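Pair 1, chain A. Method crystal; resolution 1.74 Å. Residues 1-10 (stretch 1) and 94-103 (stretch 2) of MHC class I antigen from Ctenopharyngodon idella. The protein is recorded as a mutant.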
# COMPACT_ATOMS: atom_id res chain seq x y z
N GLY A 1 16.15 7.61 12.47
CA GLY A 1 15.48 7.66 11.14
C GLY A 1 14.19 8.45 11.17
O GLY A 1 13.67 8.77 12.24
N THR A 2 13.68 8.77 9.99
CA THR A 2 12.39 9.43 9.86
C THR A 2 11.28 8.41 10.10
O THR A 2 11.40 7.25 9.73
CB THR A 2 12.24 10.08 8.45
OG1 THR A 2 13.26 11.08 8.29
CG2 THR A 2 10.88 10.72 8.26
N HIS A 3 10.21 8.85 10.75
CA HIS A 3 9.05 8.00 10.97
C HIS A 3 7.80 8.80 10.74
O HIS A 3 7.83 10.03 10.82
CB HIS A 3 9.05 7.40 12.37
CG HIS A 3 10.23 6.53 12.66
ND1 HIS A 3 10.41 5.30 12.08
CD2 HIS A 3 11.32 6.74 13.45
CE1 HIS A 3 11.55 4.77 12.50
NE2 HIS A 3 12.12 5.63 13.33
N SER A 4 6.70 8.11 10.47
CA SER A 4 5.43 8.77 10.19
C SER A 4 4.25 8.05 10.81
O SER A 4 4.27 6.83 10.99
CB SER A 4 5.22 8.89 8.68
OG SER A 4 5.03 7.60 8.10
N LEU A 5 3.22 8.83 11.14
CA LEU A 5 1.94 8.33 11.59
C LEU A 5 0.88 8.87 10.63
O LEU A 5 0.85 10.08 10.37
CB LEU A 5 1.65 8.79 13.03
CG LEU A 5 0.24 8.55 13.61
CD1 LEU A 5 -0.15 7.08 13.61
CD2 LEU A 5 0.11 9.15 15.01
N LYS A 6 0.05 7.98 10.09
CA LYS A 6 -0.97 8.38 9.11
C LYS A 6 -2.28 7.65 9.33
O LYS A 6 -2.31 6.46 9.69
CB LYS A 6 -0.50 8.10 7.67
CG LYS A 6 0.80 8.77 7.26
CD LYS A 6 1.24 8.27 5.90
CE LYS A 6 2.54 8.91 5.44
NZ LYS A 6 2.93 8.33 4.13
N TYR A 7 -3.38 8.37 9.11
CA TYR A 7 -4.70 7.77 9.12
C TYR A 7 -5.34 7.96 7.76
O TYR A 7 -5.22 9.03 7.15
CB TYR A 7 -5.56 8.37 10.23
CG TYR A 7 -5.09 7.93 11.59
CD1 TYR A 7 -5.53 6.72 12.14
CD2 TYR A 7 -4.19 8.69 12.33
CE1 TYR A 7 -5.09 6.30 13.38
CE2 TYR A 7 -3.74 8.27 13.57
CZ TYR A 7 -4.20 7.07 14.09
OH TYR A 7 -3.76 6.64 15.32
N VAL A 8 -6.00 6.91 7.28
CA VAL A 8 -6.75 6.99 6.02
C VAL A 8 -8.18 6.51 6.27
O VAL A 8 -8.40 5.38 6.70
CB VAL A 8 -6.07 6.23 4.85
CG1 VAL A 8 -4.75 6.90 4.46
CG2 VAL A 8 -5.85 4.76 5.18
N TYR A 9 -9.15 7.41 6.06
CA TYR A 9 -10.56 7.09 6.25
C TYR A 9 -11.25 6.95 4.90
O TYR A 9 -11.08 7.81 4.02
CB TYR A 9 -11.30 8.21 7.00
CG TYR A 9 -10.83 8.57 8.40
CD1 TYR A 9 -9.90 7.78 9.10
CD2 TYR A 9 -11.35 9.70 9.03
CE1 TYR A 9 -9.50 8.13 10.38
CE2 TYR A 9 -10.96 10.05 10.32
CZ TYR A 9 -10.04 9.27 10.98
OH TYR A 9 -9.66 9.64 12.25
N THR A 10 -12.05 5.90 4.74
CA THR A 10 -12.87 5.73 3.53
C THR A 10 -14.36 5.66 3.86
O THR A 10 -14.81 4.76 4.58
CB THR A 10 -12.49 4.48 2.72
OG1 THR A 10 -11.09 4.51 2.42
CG2 THR A 10 -13.30 4.40 1.41
N ASN A 94 -10.55 10.88 3.65
CA ASN A 94 -9.71 11.76 4.43
C ASN A 94 -8.39 11.03 4.68
O ASN A 94 -8.38 9.86 5.06
CB ASN A 94 -10.42 12.10 5.75
CG ASN A 94 -9.62 13.04 6.66
OD1 ASN A 94 -8.86 13.90 6.21
ND2 ASN A 94 -9.85 12.90 7.95
N MET A 95 -7.28 11.71 4.41
CA MET A 95 -5.99 11.24 4.88
C MET A 95 -5.29 12.37 5.62
O MET A 95 -5.32 13.53 5.19
CB MET A 95 -5.12 10.69 3.74
CG MET A 95 -4.74 11.71 2.68
SD MET A 95 -3.96 10.96 1.24
CE MET A 95 -2.52 10.20 1.99
N TYR A 96 -4.68 12.04 6.75
CA TYR A 96 -3.92 13.02 7.49
C TYR A 96 -2.81 12.31 8.22
O TYR A 96 -2.87 11.10 8.43
CB TYR A 96 -4.80 13.80 8.47
CG TYR A 96 -5.46 12.99 9.56
CD1 TYR A 96 -4.82 12.80 10.80
CD2 TYR A 96 -6.73 12.44 9.38
CE1 TYR A 96 -5.42 12.07 11.81
CE2 TYR A 96 -7.34 11.70 10.39
CZ TYR A 96 -6.68 11.53 11.60
OH TYR A 96 -7.28 10.80 12.60
N GLY A 97 -1.79 13.06 8.61
CA GLY A 97 -0.71 12.46 9.35
C GLY A 97 0.45 13.39 9.55
O GLY A 97 0.45 14.52 9.06
N CYS A 98 1.45 12.89 10.27
CA CYS A 98 2.61 13.68 10.64
C CYS A 98 3.87 12.87 10.43
O CYS A 98 3.84 11.63 10.43
CB CYS A 98 2.51 14.14 12.10
SG CYS A 98 2.30 12.80 13.31
N GLU A 99 4.96 13.55 10.23
CA GLU A 99 6.27 12.91 10.12
C GLU A 99 7.25 13.55 11.07
O GLU A 99 7.32 14.70 11.13
CB GLU A 99 6.84 13.14 8.74
CG GLU A 99 5.95 12.63 7.64
CD GLU A 99 6.62 12.64 6.26
OE1 GLU A 99 6.85 11.53 5.77
OE2 GLU A 99 6.87 13.71 5.67
N LEU A 100 8.05 12.73 11.70
CA LEU A 100 9.15 13.21 12.47
C LEU A 100 10.49 12.84 11.85
O LEU A 100 10.75 11.71 11.72
CB LEU A 100 9.04 12.62 13.88
CG LEU A 100 10.14 12.93 14.88
CD1 LEU A 100 10.17 14.39 15.20
CD2 LEU A 100 9.87 12.11 16.10
N ASN A 101 11.23 13.82 11.41
CA ASN A 101 12.57 13.64 10.85
C ASN A 101 13.64 13.50 11.95
O ASN A 101 13.34 13.72 13.05
CB ASN A 101 12.88 14.80 9.92
CG ASN A 101 11.74 15.11 9.00
OD1 ASN A 101 11.23 16.21 8.97
ND2 ASN A 101 11.30 14.13 8.26
N ASP A 102 14.90 13.14 11.64
CA ASP A 102 15.92 13.00 12.70
C ASP A 102 16.27 14.28 13.49
O ASP A 102 16.64 14.20 14.68
CB ASP A 102 17.23 12.44 12.19
CG ASP A 102 17.20 10.94 11.92
OD1 ASP A 102 16.52 10.23 12.69
OD2 ASP A 102 17.87 10.49 10.96
N ASP A 103 16.25 15.42 12.82
CA ASP A 103 16.61 16.67 13.42
C ASP A 103 15.53 17.12 14.39
O ASP A 103 15.66 18.14 15.02
CB ASP A 103 16.86 17.72 12.36
CG ASP A 103 15.85 17.65 11.16
OD1 ASP A 103 14.75 17.19 11.39
OD2 ASP A 103 16.14 18.02 10.02
O HOH W 1 11.80 10.09 13.89

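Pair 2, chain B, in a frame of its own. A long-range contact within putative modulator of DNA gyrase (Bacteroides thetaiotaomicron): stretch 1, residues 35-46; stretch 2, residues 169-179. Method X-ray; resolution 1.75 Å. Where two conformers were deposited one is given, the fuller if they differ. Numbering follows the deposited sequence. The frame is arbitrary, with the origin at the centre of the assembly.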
# COMPACT_ATOMS: atom_id res chain seq x y z
N GLN B 35 24.74 12.06 20.33
CA GLN B 35 24.65 13.33 21.11
C GLN B 35 23.20 13.41 21.60
O GLN B 35 22.92 14.00 22.64
CB GLN B 35 25.01 14.55 20.36
CG GLN B 35 26.46 14.74 20.13
CD GLN B 35 26.98 13.94 18.94
OE1 GLN B 35 26.19 13.43 18.11
NE2 GLN B 35 28.33 13.75 18.89
N ALA B 36 22.26 12.82 20.85
CA ALA B 36 20.84 12.88 21.20
C ALA B 36 20.15 11.67 20.56
O ALA B 36 20.64 11.09 19.61
CB ALA B 36 20.21 14.12 20.74
N ALA B 37 19.02 11.28 21.14
CA ALA B 37 18.24 10.17 20.59
C ALA B 37 16.77 10.30 21.00
O ALA B 37 16.46 10.95 22.00
CB ALA B 37 18.75 8.87 21.04
N LYS B 38 15.93 9.63 20.22
CA LYS B 38 14.49 9.44 20.55
C LYS B 38 14.29 7.95 20.51
O LYS B 38 14.83 7.26 19.63
CB LYS B 38 13.64 10.18 19.53
CG LYS B 38 13.82 11.64 19.39
CD LYS B 38 13.02 12.18 18.30
CE LYS B 38 13.17 13.69 18.14
NZ LYS B 38 12.62 14.06 16.77
N VAL B 39 13.48 7.40 21.45
CA VAL B 39 13.16 6.00 21.49
C VAL B 39 11.63 5.88 21.60
O VAL B 39 11.03 6.60 22.35
CB VAL B 39 13.84 5.29 22.69
CG1 VAL B 39 13.42 3.86 22.80
CG2 VAL B 39 15.40 5.40 22.59
N LEU B 40 11.10 5.02 20.79
CA LEU B 40 9.69 4.57 20.89
C LEU B 40 9.63 3.10 21.12
O LEU B 40 10.16 2.31 20.37
CB LEU B 40 8.96 4.95 19.64
CG LEU B 40 7.58 4.32 19.41
CD1 LEU B 40 6.63 5.06 20.31
CD2 LEU B 40 7.22 4.42 17.96
N LEU B 41 8.88 2.69 22.15
CA LEU B 41 8.55 1.31 22.32
C LEU B 41 7.03 1.22 22.12
O LEU B 41 6.29 2.02 22.69
CB LEU B 41 8.96 0.91 23.74
CG LEU B 41 8.66 -0.54 24.14
CD1 LEU B 41 9.63 -1.49 23.58
CD2 LEU B 41 8.74 -0.59 25.64
N TYR B 42 6.62 0.37 21.18
CA TYR B 42 5.23 0.31 20.79
C TYR B 42 4.76 -1.11 20.92
O TYR B 42 5.53 -2.08 20.84
CB TYR B 42 5.02 0.85 19.38
CG TYR B 42 5.81 0.08 18.34
CD1 TYR B 42 5.30 -1.08 17.80
CD2 TYR B 42 7.09 0.49 17.95
CE1 TYR B 42 6.00 -1.83 16.89
CE2 TYR B 42 7.81 -0.27 17.00
CZ TYR B 42 7.24 -1.42 16.49
OH TYR B 42 7.90 -2.23 15.57
N SER B 43 3.45 -1.26 21.11
CA SER B 43 2.87 -2.57 20.96
C SER B 43 1.44 -2.45 20.54
O SER B 43 0.79 -1.39 20.68
CB SER B 43 2.95 -3.37 22.22
OG SER B 43 2.10 -2.85 23.17
N SER B 44 0.95 -3.52 20.00
CA SER B 44 -0.44 -3.49 19.54
C SER B 44 -0.94 -4.93 19.49
O SER B 44 -0.15 -5.91 19.50
CB SER B 44 -0.51 -2.85 18.17
OG SER B 44 0.26 -3.64 17.27
N SER B 45 -2.26 -5.05 19.41
CA SER B 45 -2.83 -6.34 19.06
C SER B 45 -4.12 -6.07 18.31
O SER B 45 -4.64 -4.96 18.38
CB SER B 45 -2.99 -7.25 20.25
OG SER B 45 -4.14 -6.97 21.02
N ASN B 46 -4.57 -7.04 17.52
CA ASN B 46 -5.73 -6.85 16.69
C ASN B 46 -6.44 -8.14 16.36
O ASN B 46 -5.80 -9.19 16.21
CB ASN B 46 -5.38 -6.24 15.35
CG ASN B 46 -4.55 -4.99 15.47
OD1 ASN B 46 -3.31 -5.05 15.51
ND2 ASN B 46 -5.23 -3.85 15.49
N GLY B 169 -8.66 -3.32 17.64
CA GLY B 169 -7.26 -3.25 18.05
C GLY B 169 -7.01 -2.48 19.31
O GLY B 169 -7.88 -1.71 19.78
N GLU B 170 -5.83 -2.68 19.87
CA GLU B 170 -5.34 -1.87 20.96
C GLU B 170 -3.92 -1.44 20.58
O GLU B 170 -3.21 -2.21 19.93
CB GLU B 170 -5.35 -2.62 22.28
CG GLU B 170 -4.57 -3.90 22.25
CD GLU B 170 -4.52 -4.70 23.56
OE1 GLU B 170 -4.88 -4.20 24.62
OE2 GLU B 170 -4.04 -5.84 23.48
N ASP B 171 -3.54 -0.26 21.00
CA ASP B 171 -2.25 0.35 20.66
C ASP B 171 -1.71 1.01 21.89
O ASP B 171 -2.43 1.70 22.61
CB ASP B 171 -2.42 1.35 19.55
CG ASP B 171 -2.76 0.71 18.26
OD1 ASP B 171 -1.82 0.25 17.59
OD2 ASP B 171 -3.90 0.69 17.82
N PHE B 172 -0.43 0.77 22.14
CA PHE B 172 0.33 1.37 23.24
C PHE B 172 1.62 1.95 22.72
O PHE B 172 2.26 1.38 21.82
CB PHE B 172 0.72 0.33 24.27
CG PHE B 172 -0.46 -0.43 24.87
CD1 PHE B 172 -0.98 -1.55 24.26
CD2 PHE B 172 -1.05 -0.00 26.07
CE1 PHE B 172 -2.07 -2.23 24.79
CE2 PHE B 172 -2.17 -0.69 26.58
CZ PHE B 172 -2.65 -1.77 25.93
N ALA B 173 2.03 3.05 23.30
CA ALA B 173 3.31 3.70 22.93
C ALA B 173 3.92 4.32 24.12
O ALA B 173 3.22 4.98 24.90
CB ALA B 173 3.09 4.74 21.89
N TYR B 174 5.24 4.12 24.27
CA TYR B 174 6.04 4.76 25.29
C TYR B 174 7.17 5.47 24.59
O TYR B 174 7.92 4.79 23.85
CB TYR B 174 6.58 3.73 26.25
CG TYR B 174 7.44 4.24 27.35
CD1 TYR B 174 6.93 5.03 28.38
CD2 TYR B 174 8.77 3.87 27.44
CE1 TYR B 174 7.74 5.50 29.42
CE2 TYR B 174 9.59 4.29 28.49
CZ TYR B 174 9.07 5.09 29.52
OH TYR B 174 9.88 5.53 30.57
N ARG B 175 7.35 6.75 24.90
CA ARG B 175 8.25 7.61 24.14
C ARG B 175 9.25 8.21 25.12
O ARG B 175 8.88 8.58 26.25
CB ARG B 175 7.40 8.67 23.44
CG ARG B 175 8.16 9.81 22.83
CD ARG B 175 7.69 10.26 21.43
NE ARG B 175 8.33 9.47 20.40
CZ ARG B 175 9.65 9.36 20.26
NH1 ARG B 175 10.46 10.06 21.02
NH2 ARG B 175 10.15 8.58 19.32
N LEU B 176 10.52 8.29 24.69
CA LEU B 176 11.57 8.94 25.42
C LEU B 176 12.37 9.81 24.45
O LEU B 176 12.61 9.38 23.31
CB LEU B 176 12.53 7.89 25.99
CG LEU B 176 12.02 6.93 27.05
CD1 LEU B 176 13.10 5.86 27.39
CD2 LEU B 176 11.58 7.68 28.27
N ILE B 177 12.74 11.00 24.89
CA ILE B 177 13.61 11.89 24.13
C ILE B 177 14.70 12.34 25.05
O ILE B 177 14.43 12.69 26.19
CB ILE B 177 12.85 13.05 23.49
CG1 ILE B 177 11.64 12.53 22.68
CG2 ILE B 177 13.75 13.90 22.64
CD1 ILE B 177 10.82 13.69 22.10
N SER B 178 15.97 12.32 24.59
CA SER B 178 17.08 12.50 25.51
C SER B 178 17.27 13.85 26.21
O SER B 178 18.15 13.96 27.09
CB SER B 178 18.40 12.18 24.74
OG SER B 178 18.56 12.97 23.62
N ASN B 179 16.59 14.89 25.76
CA ASN B 179 16.63 16.20 26.42
C ASN B 179 15.41 16.39 27.36
O ASN B 179 15.09 17.55 27.69
CB ASN B 179 16.78 17.33 25.44
CG ASN B 179 15.56 17.53 24.57
OD1 ASN B 179 14.73 16.62 24.51
ND2 ASN B 179 15.44 18.73 23.95
O HOH W 2 20.61 14.63 24.27
O HOH W 3 0.99 0.85 18.78
O HOH W 4 -4.39 -1.45 16.16

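The sharpest difference lies where Tyr7(A) and Tyr96(A) match Ser43(B) and Phe172(B). Pair 1 fills this site with aromatic rings. Tyr7(A) CB sits over the face of the Tyr96(A) ring, 3.6 Å from Tyr96(A) CZ. The two rings are near parallel but slid apart, so they barely overlap. In pair 2 a serine takes the place of one ring. Ser43(B) OG lies 3.5 Å from Phe172(B) CD1, and no ring pair forms between the stretches.

The backbone frame is nonetheless the same. Each pair is two antiparallel strands, with axes 4.7 Å apart at closest approach. The angle between strand directions is 173° in pair 1 and 177° in pair 2. Fourteen central residues superpose with an RMSD of 0.5 Å. Hydrogen-bonded and non-hydrogen-bonded pairs alternate along both ladders. Leu5(A) and Cys98(A) match Leu41(B) and Tyr174(B), and both are hydrogen-bonded pairs. Cys98(A) N donates to Leu5(A) O at 2.9 Å; Tyr174(B) N donates to Leu41(B) O at 2.8 Å. The two leucines nearly coincide, with side-chain centres 0.5 Å apart. Leu5(A) CB packs on Cys98(A) SG at 4.1 Å. Leu41(B) CB and Tyr174(B) CB are 4.5 Å apart, and the end of the tyrosine leads away.

The hydrogen-bonded pair beyond Tyr7(A)-Tyr96(A) also differs in chemistry. Tyr9(A) and Asn94(A) match Ser45(B) and Glu170(B). In pair 1 the tyrosine reaches diagonally: Tyr9(A) OH and Tyr96(A) OH share a hydrogen bond of 2.7 Å. The edge of Tyr96(A) points toward the face of Tyr9(A), with the planes at 89°. In pair 2 the polar link stays within the directly facing pair. Ser45(B) OG donates to Glu170(B) OE2 at 2.7 Å.

The other face carries the non-hydrogen-bonded pairs. Lys6(A) faces Gly97(A), with 4.1 Å between Lys6(A) CA and Gly97(A) CA. An ideal CB on the glycine would clash with Leu5(A) O and Lys6(A) CA. The matched pair is Tyr42(B) and Ala173(B), where the CA atoms of Tyr42(B) and Ala173(B) are 4.4 Å apart. Here the alanine methyl is accommodated, and Leu40(B) CD1 packs on Ala173(B) CB at 3.9 Å. Ser4(A) and Glu99(A) match Leu40(B) and Arg175(B). Ser4(A) CB lies 3.9 Å from Glu99(A) CG. The arginine reaches over the other strand instead: its guanidinium has Val39(B) O over one face, and Arg175(B) NH1 comes within 3.5 Å of Lys38(B) CB.

Just beyond one end of each ladder lies a polar tie. Gly1(A) and Asp102(A) match Ala37(B) and Ser178(B). Gly1(A) N forms a salt bridge with Asp102(A) OD1 at 2.7 Å. In pair 2, Ala37(B) N donates to Ser178(B) OG at 3.0 Å, and Ser178(B) N donates to Ala37(B) O at 3.0 Å. At matched positions, a carboxylate oxygen and a hydroxyl oxygen thus accept a hydrogen bond from the facing backbone nitrogen.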